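PDB 1IUG: putative aspartate aminotransferase from Thermus thermophilus, which probably catalyses pyridoxal-phosphate-dependent transfer of an amino group from aspartate to 2-oxoglutarate, as a class-V aminotransferase. Local coordinates for residues P9-P14 and G327-Y332. Sequence-based numbering, arbitrary orientation.
Sequences PVRLHP and GAYDRY
The two backbones come together at Arg11 and Gly327, whose CA atoms lie 4.5 Å apart, and one nearly straight hydrogen bond joins them: Ala328 N donates to Arg11 O over 3.0 Å at 168°, approaching from above the carbonyl plane. Gly327, having no side chain, lets the chains come this close, its CA 3.6 Å from Val10 CB. Ala328 is the centre of an inverse gamma turn, closed by a weak 2.8 Å bond from Tyr329 N to Gly327 O, and points its CB toward the other segment, 3.6 Å from His13 CA. Residues 9-14 lie in the loop after strand 3-4, ending at Pro14, where helix 14-21 begins, while 327-332 lead into helix 331-348, whose N-cap is Asp330; the contact thus joins the N-terminal loop to the start of the C-terminal helix of this class-V aminotransferase. Arg11 runs across Tyr329: Arg11 CG lies 3.3 Å from Tyr329 OH, and bends at chi2 (-62°) and chi3 bring the guanidinium to Tyr329 CE2, which sits over one of its faces, the planes 50° apart. An alanine here removes the ring and the hydroxyl hydrogen-bonded to Leu4 O, and would probably leave Arg11 less firmly positioned. The same guanidinium forms, through NH2, a salt bridge with Glu333 OE1 in the first turn of helix 331-348.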
loop_
_atom_site.group_PDB
_atom_site.type_symbol
_atom_site.label_atom_id
_atom_site.label_comp_id
_atom_site.label_asym_id
_atom_site.label_seq_id
_atom_site.Cartn_x
_atom_site.Cartn_y
_atom_site.Cartn_z
ATOM N N PRO A 9 -0.849 -10.345 -10.997
ATOM C CA PRO A 9 -1.926 -9.436 -11.406
ATOM C C PRO A 9 -2.705 -10.001 -12.591
ATOM O O PRO A 9 -2.268 -10.958 -13.243
ATOM C CB PRO A 9 -1.164 -8.170 -11.800
ATOM C CG PRO A 9 0.024 -8.202 -10.891
ATOM C CD PRO A 9 0.445 -9.640 -11.013
ATOM N N VAL A 10 -3.855 -9.404 -12.872
ATOM C CA VAL A 10 -4.694 -9.866 -13.968
ATOM C C VAL A 10 -5.038 -8.788 -14.985
ATOM O O VAL A 10 -4.713 -7.612 -14.819
ATOM C CB VAL A 10 -6.040 -10.445 -13.449
ATOM C CG1 VAL A 10 -5.797 -11.625 -12.507
ATOM C CG2 VAL A 10 -6.856 -9.351 -12.760
ATOM N N ARG A 11 -5.706 -9.242 -16.040
ATOM C CA ARG A 11 -6.202 -8.425 -17.138
ATOM C C ARG A 11 -7.247 -7.514 -16.492
ATOM O O ARG A 11 -8.192 -7.995 -15.863
ATOM C CB ARG A 11 -6.858 -9.375 -18.139
ATOM C CG ARG A 11 -6.587 -9.122 -19.597
ATOM C CD ARG A 11 -7.074 -7.797 -20.083
ATOM N NE ARG A 11 -8.178 -8.018 -21.015
ATOM C CZ ARG A 11 -8.060 -8.603 -22.209
ATOM N NH1 ARG A 11 -6.877 -9.032 -22.642
ATOM N NH2 ARG A 11 -9.138 -8.774 -22.968
ATOM N N LEU A 12 -7.058 -6.207 -16.630
ATOM C CA LEU A 12 -7.956 -5.235 -16.020
ATOM C C LEU A 12 -9.339 -5.072 -16.633
ATOM O O LEU A 12 -9.518 -5.114 -17.850
ATOM C CB LEU A 12 -7.279 -3.864 -15.930
ATOM C CG LEU A 12 -5.998 -3.764 -15.098
ATOM C CD1 LEU A 12 -5.549 -2.305 -15.045
ATOM C CD2 LEU A 12 -6.229 -4.309 -13.688
ATOM N N HIS A 13 -10.320 -4.889 -15.760
ATOM C CA HIS A 13 -11.694 -4.676 -16.180
ATOM C C HIS A 13 -11.757 -3.260 -16.766
ATOM O O HIS A 13 -11.116 -2.343 -16.248
ATOM C CB HIS A 13 -12.627 -4.791 -14.970
ATOM C CG HIS A 13 -14.082 -4.764 -15.321
ATOM N ND1 HIS A 13 -14.875 -5.890 -15.287
ATOM C CD2 HIS A 13 -14.886 -3.748 -15.716
ATOM C CE1 HIS A 13 -16.105 -5.570 -15.646
ATOM N NE2 HIS A 13 -16.138 -4.277 -15.913
ATOM N N PRO A 14 -12.488 -3.079 -17.880
ATOM C CA PRO A 14 -12.637 -1.780 -18.547
ATOM C C PRO A 14 -13.043 -0.630 -17.610
ATOM O O PRO A 14 -12.554 0.492 -17.754
ATOM C CB PRO A 14 -13.705 -2.069 -19.600
ATOM C CG PRO A 14 -13.371 -3.473 -19.998
ATOM C CD PRO A 14 -13.155 -4.141 -18.657
ATOM N N GLY A 327 -8.754 -12.982 -14.994
ATOM C CA GLY A 327 -8.864 -11.600 -15.430
ATOM C C GLY A 327 -10.141 -11.281 -16.191
ATOM O O GLY A 327 -10.995 -12.143 -16.365
ATOM N N ALA A 328 -10.262 -10.043 -16.666
ATOM C CA ALA A 328 -11.454 -9.614 -17.395
ATOM C C ALA A 328 -11.521 -10.162 -18.822
ATOM O O ALA A 328 -11.206 -9.465 -19.787
ATOM C CB ALA A 328 -11.549 -8.090 -17.394
ATOM N N TYR A 329 -11.927 -11.425 -18.932
ATOM C CA TYR A 329 -12.057 -12.114 -20.213
ATOM C C TYR A 329 -13.470 -12.630 -20.342
ATOM O O TYR A 329 -14.067 -13.067 -19.352
ATOM C CB TYR A 329 -11.124 -13.325 -20.283
ATOM C CG TYR A 329 -9.660 -12.994 -20.324
ATOM C CD1 TYR A 329 -8.833 -13.249 -19.226
ATOM C CD2 TYR A 329 -9.089 -12.448 -21.470
ATOM C CE1 TYR A 329 -7.470 -12.971 -19.274
ATOM C CE2 TYR A 329 -7.733 -12.164 -21.528
ATOM C CZ TYR A 329 -6.928 -12.428 -20.431
ATOM O OH TYR A 329 -5.588 -12.145 -20.511
ATOM N N ASP A 330 -14.008 -12.600 -21.558
ATOM C CA ASP A 330 -15.352 -13.111 -21.762
ATOM C C ASP A 330 -15.319 -14.544 -22.278
ATOM O O ASP A 330 -14.258 -15.166 -22.354
ATOM C CB ASP A 330 -16.193 -12.182 -22.665
ATOM C CG ASP A 330 -15.772 -12.203 -24.139
ATOM O OD1 ASP A 330 -16.447 -11.514 -24.929
ATOM O OD2 ASP A 330 -14.801 -12.890 -24.522
ATOM N N ARG A 331 -16.502 -15.055 -22.592
ATOM C CA ARG A 331 -16.729 -16.403 -23.108
ATOM C C ARG A 331 -15.820 -16.718 -24.315
ATOM O O ARG A 331 -15.119 -17.731 -24.338
ATOM C CB ARG A 331 -18.209 -16.471 -23.528
ATOM C CG ARG A 331 -18.948 -17.801 -23.438
ATOM C CD ARG A 331 -18.349 -18.886 -24.297
ATOM N NE ARG A 331 -19.315 -19.937 -24.632
ATOM C CZ ARG A 331 -19.959 -20.699 -23.749
ATOM N NH1 ARG A 331 -19.771 -20.543 -22.441
ATOM N NH2 ARG A 331 -20.758 -21.667 -24.182
ATOM N N TYR A 332 -15.774 -15.796 -25.269
ATOM C CA TYR A 332 -15.010 -15.994 -26.495
ATOM C C TYR A 332 -13.508 -15.764 -26.447
ATOM O O TYR A 332 -12.762 -16.357 -27.230
ATOM C CB TYR A 332 -15.699 -15.239 -27.626
ATOM C CG TYR A 332 -17.161 -15.618 -27.643
ATOM C CD1 TYR A 332 -18.130 -14.760 -27.117
ATOM C CD2 TYR A 332 -17.560 -16.893 -28.054
ATOM C CE1 TYR A 332 -19.454 -15.164 -26.990
ATOM C CE2 TYR A 332 -18.880 -17.308 -27.931
ATOM C CZ TYR A 332 -19.820 -16.440 -27.397
ATOM O OH TYR A 332 -21.122 -16.851 -27.253
#